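Side-chain contacts in dihydrophenazinedicarboxylate synthase (Burkholderia, PDB 4HMW), which catalyses FMN-dependent oxidations by molecular oxygen in the terminal steps of phenazine biosynthesis: residues 20-25 against 35-40; 31-36 against 199-204; 127-130 against 135-138. All coordinates share one frame; numbering follows the deposited sequence. Where two conformers were deposited one is given.

Contact 1 of 3, residues 20-25 against 35-40; sequences FPEYDD and KRWLAT
Glu22 is joined to two neighbours on helix 30-43, directly to Arg36 and through a water to Trp37. Glu22 OE2 takes a hydrogen bond from NH1 of Arg36 at 3.0 Å, part of a salt bridge. The N-H...O angle is 152°, and the oxygen lies almost in the guanidinium plane while offering its anti lone pair, the one turned away from OE1. A single nitrogen makes the bond. The arginine chain runs extended from CG to NE, whereas Glu22 bends at chi2, which leaves OE1 facing the indole of Trp37. Glu22 OE1 and NE1 of Trp37 are too far apart to bond directly, at 4.5 Å, and a water bridges them: it donates to Glu22 OE1 at 2.6 Å and accepts from Trp37 NE1 at 2.9 Å. The indole N-H of a buried tryptophan is thus satisfied, and each glutamate oxygen has a partner.

Beside these polar groups, Trp37 drives the CZ2 corner of its benzene ring into the centre of the Phe20 face, 3.4 Å above the plane. The T-shaped pair has its planes at 68° and its centroids 4.8 Å apart. CG of Phe20 stands anti to the backbone N (chi1 -176°), which carries the ring toward the helix; CB of Tyr23 covers its other face. Phe187 of strand 184-189 adds a second edge-to-face partner for Trp37. Asp24 OD2 forms a salt bridge with Arg152 of the second subunit, and Gln212 NE2 hydrogen-bonds to Tyr23 O and Asp24 OD1. The edge-to-face pair, bordered by a salt bridge and a water bridge, folds the loop before helix 30-43 back against that helix on the FMN-binding split barrel of the pyridoxamine 5'-phosphate oxidase family.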
loop_
_atom_site.group_PDB
_atom_site.type_symbol
_atom_site.label_atom_id
_atom_site.label_comp_id
_atom_site.label_asym_id
_atom_site.label_seq_id
_atom_site.Cartn_x
_atom_site.Cartn_y
_atom_site.Cartn_z
ATOM N N PHE B 20 -9.616 -18.786 10.101
ATOM C CA PHE B 20 -9.751 -18.523 8.655
ATOM C C PHE B 20 -10.282 -19.832 8.061
ATOM O O PHE B 20 -9.610 -20.496 7.299
ATOM C CB PHE B 20 -8.388 -18.141 8.110
ATOM C CG PHE B 20 -8.362 -17.735 6.634
ATOM C CD1 PHE B 20 -9.527 -17.556 5.888
ATOM C CD2 PHE B 20 -7.139 -17.527 6.009
ATOM C CE1 PHE B 20 -9.455 -17.178 4.558
ATOM C CE2 PHE B 20 -7.071 -17.159 4.682
ATOM C CZ PHE B 20 -8.236 -16.991 3.946
ATOM N N PRO B 21 -11.512 -20.182 8.406
ATOM C CA PRO B 21 -12.035 -21.471 7.933
ATOM C C PRO B 21 -12.219 -21.477 6.428
ATOM O O PRO B 21 -12.160 -22.559 5.834
ATOM C CB PRO B 21 -13.376 -21.610 8.665
ATOM C CG PRO B 21 -13.721 -20.250 9.135
ATOM C CD PRO B 21 -12.402 -19.566 9.398
ATOM N N GLU B 22 -12.386 -20.301 5.827
ATOM C CA GLU B 22 -12.551 -20.180 4.370
ATOM C C GLU B 22 -11.295 -20.550 3.577
ATOM O O GLU B 22 -11.351 -20.762 2.351
ATOM C CB GLU B 22 -12.975 -18.755 4.021
ATOM C CG GLU B 22 -14.306 -18.361 4.614
ATOM C CD GLU B 22 -14.220 -17.701 6.005
ATOM O OE1 GLU B 22 -13.106 -17.659 6.615
ATOM O OE2 GLU B 22 -15.293 -17.228 6.474
ATOM N N TYR B 23 -10.154 -20.629 4.251
ATOM C CA TYR B 23 -8.928 -21.030 3.578
ATOM C C TYR B 23 -9.110 -22.408 2.970
ATOM O O TYR B 23 -8.666 -22.658 1.860
ATOM C CB TYR B 23 -7.797 -21.014 4.593
ATOM C CG TYR B 23 -6.424 -21.497 4.171
ATOM C CD1 TYR B 23 -5.650 -20.830 3.187
ATOM C CD2 TYR B 23 -5.850 -22.554 4.826
ATOM C CE1 TYR B 23 -4.394 -21.264 2.859
ATOM C CE2 TYR B 23 -4.578 -22.964 4.519
ATOM C CZ TYR B 23 -3.848 -22.343 3.550
ATOM O OH TYR B 23 -2.562 -22.841 3.327
ATOM N N ASP B 24 -9.795 -23.298 3.675
ATOM C CA ASP B 24 -10.004 -24.626 3.121
ATOM C C ASP B 24 -11.353 -24.793 2.457
ATOM O O ASP B 24 -11.590 -25.786 1.780
ATOM C CB ASP B 24 -9.780 -25.684 4.180
ATOM C CG ASP B 24 -8.308 -25.869 4.501
ATOM O OD1 ASP B 24 -7.467 -25.946 3.563
ATOM O OD2 ASP B 24 -7.988 -25.918 5.700
ATOM N N ASP B 25 -12.228 -23.812 2.603
ATOM C CA ASP B 25 -13.526 -23.881 1.931
ATOM C C ASP B 25 -14.013 -22.491 1.484
ATOM O O ASP B 25 -14.877 -21.890 2.093
ATOM C CB ASP B 25 -14.500 -24.554 2.888
ATOM C CG ASP B 25 -15.805 -24.920 2.237
ATOM O OD1 ASP B 25 -15.852 -25.032 0.981
ATOM O OD2 ASP B 25 -16.781 -25.095 3.007
ATOM N N LYS B 35 -15.986 -8.792 2.820
ATOM C CA LYS B 35 -16.917 -8.235 3.786
ATOM C C LYS B 35 -16.851 -8.929 5.133
ATOM O O LYS B 35 -16.993 -8.278 6.183
ATOM C CB LYS B 35 -18.338 -8.237 3.249
ATOM C CG LYS B 35 -18.551 -7.297 2.067
ATOM C CD LYS B 35 -20.038 -7.278 1.636
ATOM C CE LYS B 35 -20.213 -6.360 0.465
ATOM N NZ LYS B 35 -21.518 -6.555 -0.185
ATOM N N ARG B 36 -16.664 -10.247 5.115
ATOM C CA ARG B 36 -16.596 -10.985 6.377
ATOM C C ARG B 36 -15.373 -10.538 7.157
ATOM O O ARG B 36 -15.439 -10.299 8.362
ATOM C CB ARG B 36 -16.515 -12.491 6.128
ATOM C CG ARG B 36 -17.823 -13.159 5.769
ATOM C CD ARG B 36 -17.643 -14.686 5.692
ATOM N NE ARG B 36 -18.699 -15.277 4.886
ATOM C CZ ARG B 36 -18.674 -16.510 4.405
ATOM N NH1 ARG B 36 -17.641 -17.293 4.666
ATOM N NH2 ARG B 36 -19.697 -16.953 3.664
ATOM N N TRP B 37 -14.235 -10.419 6.451
ATOM C CA TRP B 37 -13.016 -10.002 7.070
ATOM C C TRP B 37 -13.115 -8.595 7.647
ATOM O O TRP B 37 -12.604 -8.349 8.754
ATOM C CB TRP B 37 -11.791 -10.153 6.133
ATOM C CG TRP B 37 -11.212 -11.520 6.120
ATOM C CD1 TRP B 37 -11.852 -12.689 6.409
ATOM C CD2 TRP B 37 -9.842 -11.875 5.831
ATOM N NE1 TRP B 37 -10.966 -13.741 6.356
ATOM C CE2 TRP B 37 -9.731 -13.278 5.992
ATOM C CE3 TRP B 37 -8.721 -11.145 5.489
ATOM C CZ2 TRP B 37 -8.516 -13.962 5.816
ATOM C CZ3 TRP B 37 -7.522 -11.818 5.279
ATOM C CH2 TRP B 37 -7.428 -13.217 5.451
ATOM N N LEU B 38 -13.749 -7.680 6.917
ATOM C CA LEU B 38 -13.907 -6.317 7.411
ATOM C C LEU B 38 -14.798 -6.285 8.663
ATOM O O LEU B 38 -14.563 -5.509 9.597
ATOM C CB LEU B 38 -14.515 -5.389 6.342
ATOM C CG LEU B 38 -13.446 -4.899 5.370
ATOM C CD1 LEU B 38 -14.027 -4.513 4.065
ATOM C CD2 LEU B 38 -12.706 -3.701 5.967
ATOM N N ALA B 39 -15.800 -7.142 8.689
ATOM C CA ALA B 39 -16.706 -7.155 9.860
ATOM C C ALA B 39 -15.938 -7.715 11.063
ATOM O O ALA B 39 -16.073 -7.205 12.193
ATOM C CB ALA B 39 -17.903 -7.952 9.569
ATOM N N THR B 40 -15.097 -8.720 10.832
ATOM C CA THR B 40 -14.345 -9.290 11.944
ATOM C C THR B 40 -13.295 -8.282 12.427
ATOM O O THR B 40 -12.986 -8.199 13.635
ATOM C CB THR B 40 -13.690 -10.615 11.544
ATOM O OG1 THR B 40 -14.717 -11.559 11.227
ATOM C CG2 THR B 40 -12.816 -11.155 12.648
HETATM O O HOH W 1 -11.977 -15.816 8.067
#

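Contact 2 of 3, residues 31-36 against 199-204; sequences ITLLKR and LRYERD
The phenol ring of Tyr201 meets Leu33 through a methyl group, CD2, that approaches obliquely, neither squarely over the face nor at the rim; its nearest ring atom is CE1, 4.3 Å from CD2. On the strand side, Trp208 and Thr210 of strand 207-212 also touch the tyrosine, and Pro26 packs on it from the loop before the helix. The hydroxyl of Tyr201 is hydrogen-bonded to the backbone oxygen of Pro27, so the polar end of this buried ring is satisfied by that same loop.

The same methyl of Leu33 makes the closer contact, with CD2 of Leu199 at 3.9 Å. Both leucines place CG anti to the backbone N, with chi1 of -175° for Leu33, and the two branched ends meet methyl to methyl as their side chains cross. One methyl of the helix therefore serves two residues of the strand, spaced two apart and with their side chains on the same side of it. The interaction across the segments is wholly apolar and small, burying 83 Å² in total.

Around this point Leu33 also packs on Glu22 and Phe187, while Leu34 reaches Met185. Strand 197-204 pairs antiparallel with strands 184-189 and 207-212, and helix 30-43 lies across the side of the sheet from which Leu199 and Tyr201 project, with Ile31, Leu34 and Lys35 turned to Ile73 of strand 63-74.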
loop_
_atom_site.group_PDB
_atom_site.type_symbol
_atom_site.label_atom_id
_atom_site.label_comp_id
_atom_site.label_asym_id
_atom_site.label_seq_id
_atom_site.Cartn_x
_atom_site.Cartn_y
_atom_site.Cartn_z
ATOM N N ILE B 31 -15.714 -11.047 -2.853
ATOM C CA ILE B 31 -16.253 -9.906 -2.125
ATOM C C ILE B 31 -16.967 -10.353 -0.851
ATOM O O ILE B 31 -16.948 -9.645 0.164
ATOM C CB ILE B 31 -17.201 -9.077 -2.991
ATOM C CG1 ILE B 31 -16.448 -8.455 -4.170
ATOM C CG2 ILE B 31 -17.815 -7.995 -2.188
ATOM C CD1 ILE B 31 -15.389 -7.439 -3.782
ATOM N N THR B 32 -17.576 -11.540 -0.894
ATOM C CA THR B 32 -18.234 -12.093 0.288
ATOM C C THR B 32 -17.214 -12.231 1.430
ATOM O O THR B 32 -17.506 -11.899 2.577
ATOM C CB THR B 32 -18.843 -13.480 -0.016
ATOM O OG1 THR B 32 -19.828 -13.354 -1.051
ATOM C CG2 THR B 32 -19.473 -14.114 1.214
ATOM N N LEU B 33 -16.012 -12.708 1.103
ATOM C CA LEU B 33 -14.974 -12.939 2.106
ATOM C C LEU B 33 -14.384 -11.603 2.562
ATOM O O LEU B 33 -14.096 -11.411 3.738
ATOM C CB LEU B 33 -13.878 -13.861 1.555
ATOM C CG LEU B 33 -12.778 -14.289 2.523
ATOM C CD1 LEU B 33 -13.377 -14.955 3.740
ATOM C CD2 LEU B 33 -11.735 -15.214 1.873
ATOM N N LEU B 34 -14.232 -10.671 1.626
ATOM C CA LEU B 34 -13.779 -9.329 1.985
ATOM C C LEU B 34 -14.686 -8.705 3.035
ATOM O O LEU B 34 -14.220 -8.154 4.025
ATOM C CB LEU B 34 -13.700 -8.446 0.733
ATOM C CG LEU B 34 -13.460 -6.947 0.889
ATOM C CD1 LEU B 34 -12.150 -6.694 1.592
ATOM C CD2 LEU B 34 -13.504 -6.277 -0.522
ATOM N N LYS B 35 -15.986 -8.792 2.820
ATOM C CA LYS B 35 -16.917 -8.235 3.786
ATOM C C LYS B 35 -16.851 -8.929 5.133
ATOM O O LYS B 35 -16.993 -8.278 6.183
ATOM C CB LYS B 35 -18.338 -8.237 3.249
ATOM C CG LYS B 35 -18.551 -7.297 2.067
ATOM C CD LYS B 35 -20.038 -7.278 1.636
ATOM C CE LYS B 35 -20.213 -6.360 0.465
ATOM N NZ LYS B 35 -21.518 -6.555 -0.185
ATOM N N ARG B 36 -16.664 -10.247 5.115
ATOM C CA ARG B 36 -16.596 -10.985 6.377
ATOM C C ARG B 36 -15.373 -10.538 7.157
ATOM O O ARG B 36 -15.439 -10.299 8.362
ATOM C CB ARG B 36 -16.515 -12.491 6.128
ATOM C CG ARG B 36 -17.823 -13.159 5.769
ATOM C CD ARG B 36 -17.643 -14.686 5.692
ATOM N NE ARG B 36 -18.699 -15.277 4.886
ATOM C CZ ARG B 36 -18.674 -16.510 4.405
ATOM N NH1 ARG B 36 -17.641 -17.293 4.666
ATOM N NH2 ARG B 36 -19.697 -16.953 3.664
ATOM N N LEU B 199 -4.721 -17.323 0.290
ATOM C CA LEU B 199 -5.789 -17.749 -0.595
ATOM C C LEU B 199 -5.919 -16.743 -1.707
ATOM O O LEU B 199 -6.254 -15.566 -1.483
ATOM C CB LEU B 199 -7.116 -17.819 0.191
ATOM C CG LEU B 199 -8.343 -18.247 -0.622
ATOM C CD1 LEU B 199 -8.253 -19.702 -1.087
ATOM C CD2 LEU B 199 -9.600 -18.038 0.232
ATOM N N ARG B 200 -5.677 -17.204 -2.917
ATOM C CA ARG B 200 -5.779 -16.378 -4.113
ATOM C C ARG B 200 -7.044 -16.682 -4.905
ATOM O O ARG B 200 -7.356 -17.837 -5.146
ATOM C CB ARG B 200 -4.550 -16.590 -5.011
ATOM C CG ARG B 200 -4.709 -15.970 -6.392
ATOM C CD ARG B 200 -3.565 -16.298 -7.337
ATOM N NE ARG B 200 -2.286 -15.747 -6.954
ATOM C CZ ARG B 200 -1.108 -16.223 -7.384
ATOM N NH1 ARG B 200 -1.059 -17.304 -8.171
ATOM N NH2 ARG B 200 0.034 -15.644 -7.001
ATOM N N TYR B 201 -7.785 -15.626 -5.235
ATOM C CA TYR B 201 -8.909 -15.676 -6.172
ATOM C C TYR B 201 -8.521 -15.037 -7.496
ATOM O O TYR B 201 -8.002 -13.923 -7.516
ATOM C CB TYR B 201 -10.085 -14.863 -5.682
ATOM C CG TYR B 201 -10.959 -15.503 -4.617
ATOM C CD1 TYR B 201 -10.562 -15.520 -3.280
ATOM C CD2 TYR B 201 -12.193 -16.069 -4.942
ATOM C CE1 TYR B 201 -11.371 -16.073 -2.302
ATOM C CE2 TYR B 201 -13.001 -16.642 -3.974
ATOM C CZ TYR B 201 -12.578 -16.632 -2.648
ATOM O OH TYR B 201 -13.359 -17.148 -1.657
ATOM N N GLU B 202 -8.809 -15.715 -8.598
ATOM C CA GLU B 202 -8.577 -15.132 -9.926
ATOM C C GLU B 202 -9.825 -15.282 -10.769
ATOM O O GLU B 202 -10.430 -16.342 -10.776
ATOM C CB GLU B 202 -7.433 -15.838 -10.663
ATOM C CG GLU B 202 -6.043 -15.623 -10.113
ATOM C CD GLU B 202 -4.990 -16.563 -10.751
ATOM O OE1 GLU B 202 -5.013 -17.783 -10.447
ATOM O OE2 GLU B 202 -4.156 -16.083 -11.580
ATOM N N ARG B 203 -10.175 -14.245 -11.528
ATOM C CA ARG B 203 -11.377 -14.317 -12.342
ATOM C C ARG B 203 -11.163 -15.324 -13.438
ATOM O O ARG B 203 -10.096 -15.397 -14.019
ATOM C CB ARG B 203 -11.786 -12.949 -12.920
ATOM C CG ARG B 203 -13.267 -12.891 -13.268
ATOM C CD ARG B 203 -13.639 -11.535 -13.855
ATOM N NE ARG B 203 -14.778 -11.592 -14.778
ATOM C CZ ARG B 203 -15.436 -10.523 -15.226
ATOM N NH1 ARG B 203 -16.460 -10.667 -16.055
ATOM N NH2 ARG B 203 -15.087 -9.300 -14.834
ATOM N N ASP B 204 -12.214 -16.089 -13.702
ATOM C CA ASP B 204 -12.204 -17.156 -14.688
ATOM C C ASP B 204 -13.538 -17.120 -15.451
ATOM O O ASP B 204 -14.451 -17.906 -15.198
ATOM C CB ASP B 204 -11.995 -18.493 -13.968
ATOM C CG ASP B 204 -12.039 -19.670 -14.902
ATOM O OD1 ASP B 204 -11.844 -19.465 -16.124
ATOM O OD2 ASP B 204 -12.285 -20.797 -14.407
#

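Contact 3 of 3, residues 127-130 against 135-138; sequences KLWF and PMHA
Met136 is the first residue of helix 134-142 here to reach Trp129, the tryptophan near the end of helix 122-130. Its CG is anti to the backbone N, and a bend at chi2 brings the sulfur beside the benzene ring. SD of Met136 lies 4.1 Å from CZ3 of Trp129, an oblique Met-aromatic contact. Met136 also packs on Arg194 of the second subunit.

His137 follows and carries most of the contact. Its imidazole lies over the indole as an offset stack: the planes are only 13° apart, the centroids of the imidazole and the five-membered indole ring are 3.9 Å apart, and CD2 of His137 comes to 3.4 Å from CE2 of Trp129. The same ring also binds the tryptophan backbone. His137 NE2 donates to Trp129 O at 2.7 Å, with an N-H...O angle of 168°; the oxygen lies close to the imidazole plane, but the donor sits 38° above the carbonyl plane and does not follow a lone pair. The proton is therefore on NE2, and this one straight bond, together with the stack, fixes the rotation of the ring. The indole nitrogen of Trp129 is satisfied by Leu169 O, and Phe175 meets the indole edge-to-face.

Stack and hydrogen bond between the same two residues brace two consecutive helices joined by a short turn, a unit that holds Arg132 and Ser140, substrate-binding residues by similarity. The Met136 side chain comes to about 3 Å from that of Ser140 and about 4 Å from that of Arg132, so the contact borders the probable substrate site.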
loop_
_atom_site.group_PDB
_atom_site.type_symbol
_atom_site.label_atom_id
_atom_site.label_comp_id
_atom_site.label_asym_id
_atom_site.label_seq_id
_atom_site.Cartn_x
_atom_site.Cartn_y
_atom_site.Cartn_z
ATOM N N LYS B 127 -24.632 11.916 -4.996
ATOM C CA LYS B 127 -25.009 11.376 -3.696
ATOM C C LYS B 127 -23.801 11.357 -2.764
ATOM O O LYS B 127 -23.899 11.689 -1.586
ATOM C CB LYS B 127 -25.562 9.964 -3.861
ATOM C CG LYS B 127 -26.694 9.642 -2.939
ATOM N N LEU B 128 -22.653 10.963 -3.305
ATOM C CA LEU B 128 -21.441 10.870 -2.503
ATOM C C LEU B 128 -21.036 12.241 -1.997
ATOM O O LEU B 128 -20.652 12.392 -0.849
ATOM C CB LEU B 128 -20.295 10.250 -3.307
ATOM C CG LEU B 128 -20.381 8.740 -3.461
ATOM C CD1 LEU B 128 -19.522 8.280 -4.606
ATOM C CD2 LEU B 128 -19.941 8.057 -2.176
ATOM N N TRP B 129 -21.137 13.248 -2.851
ATOM C CA TRP B 129 -20.825 14.611 -2.437
ATOM C C TRP B 129 -21.805 15.087 -1.372
ATOM O O TRP B 129 -21.388 15.720 -0.409
ATOM C CB TRP B 129 -20.851 15.530 -3.652
ATOM C CG TRP B 129 -20.623 17.003 -3.390
ATOM C CD1 TRP B 129 -21.573 17.995 -3.352
ATOM C CD2 TRP B 129 -19.365 17.649 -3.210
ATOM N NE1 TRP B 129 -20.973 19.212 -3.139
ATOM C CE2 TRP B 129 -19.619 19.033 -3.061
ATOM C CE3 TRP B 129 -18.041 17.194 -3.157
ATOM C CZ2 TRP B 129 -18.604 19.961 -2.852
ATOM C CZ3 TRP B 129 -17.040 18.110 -2.938
ATOM C CH2 TRP B 129 -17.324 19.488 -2.795
ATOM N N PHE B 130 -23.095 14.776 -1.527
ATOM C CA PHE B 130 -24.104 15.171 -0.527
ATOM C C PHE B 130 -23.842 14.581 0.853
ATOM O O PHE B 130 -24.167 15.203 1.863
ATOM C CB PHE B 130 -25.518 14.761 -0.944
ATOM C CG PHE B 130 -26.024 15.456 -2.162
ATOM C CD1 PHE B 130 -25.486 16.664 -2.577
ATOM C CD2 PHE B 130 -27.055 14.888 -2.903
ATOM C CE1 PHE B 130 -25.966 17.293 -3.715
ATOM C CE2 PHE B 130 -27.548 15.507 -4.035
ATOM C CZ PHE B 130 -27.005 16.714 -4.445
ATOM N N PRO B 135 -17.592 21.602 5.672
ATOM C CA PRO B 135 -16.140 21.873 5.668
ATOM C C PRO B 135 -15.354 21.035 4.666
ATOM O O PRO B 135 -14.373 21.525 4.091
ATOM C CB PRO B 135 -15.717 21.515 7.093
ATOM C CG PRO B 135 -16.933 21.719 7.903
ATOM C CD PRO B 135 -18.099 21.350 7.027
ATOM N N MET B 136 -15.748 19.776 4.491
ATOM C CA MET B 136 -15.142 18.945 3.457
ATOM C C MET B 136 -15.430 19.550 2.077
ATOM O O MET B 136 -14.527 19.627 1.234
ATOM C CB MET B 136 -15.647 17.491 3.551
ATOM C CG MET B 136 -15.106 16.585 2.451
ATOM S SD MET B 136 -15.924 16.785 0.817
ATOM C CE MET B 136 -15.085 15.474 -0.063
ATOM N N HIS B 137 -16.672 19.976 1.846
ATOM C CA HIS B 137 -17.036 20.605 0.562
ATOM C C HIS B 137 -16.168 21.803 0.288
ATOM O O HIS B 137 -15.729 22.029 -0.829
ATOM C CB HIS B 137 -18.473 21.127 0.587
ATOM C CG HIS B 137 -19.496 20.050 0.528
ATOM N ND1 HIS B 137 -20.836 20.284 0.753
ATOM C CD2 HIS B 137 -19.378 18.727 0.273
ATOM C CE1 HIS B 137 -21.499 19.147 0.639
ATOM N NE2 HIS B 137 -20.639 18.193 0.335
ATOM N N ALA B 138 -15.956 22.604 1.315
ATOM C CA ALA B 138 -15.253 23.867 1.131
ATOM C C ALA B 138 -13.784 23.606 0.765
ATOM O O ALA B 138 -13.239 24.245 -0.136
ATOM C CB ALA B 138 -15.373 24.745 2.394
#

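Contacts 1 and 2 are neighbours on helix 30-43, their centres 9 Å apart, and form one continuous patch: Glu22 CG lies 3.6 Å from Leu33 CD1, and Phe20 CZ is 4.0 Å from Leu199 CB. Contact 3 stands apart on the opposite side of the chain's centre, 33 Å and 31 Å from the other two, centre to centre, and about 15 Å from either at the nearest atoms; in sequence it is nested within the loop that contact 2 closes. All three come within about 11 Å of a bound FMN: the side chains of Trp37, Leu199 and Met136 are about 10, 11 and 7 Å from one. Contacts 1 and 3 both also touch the second subunit.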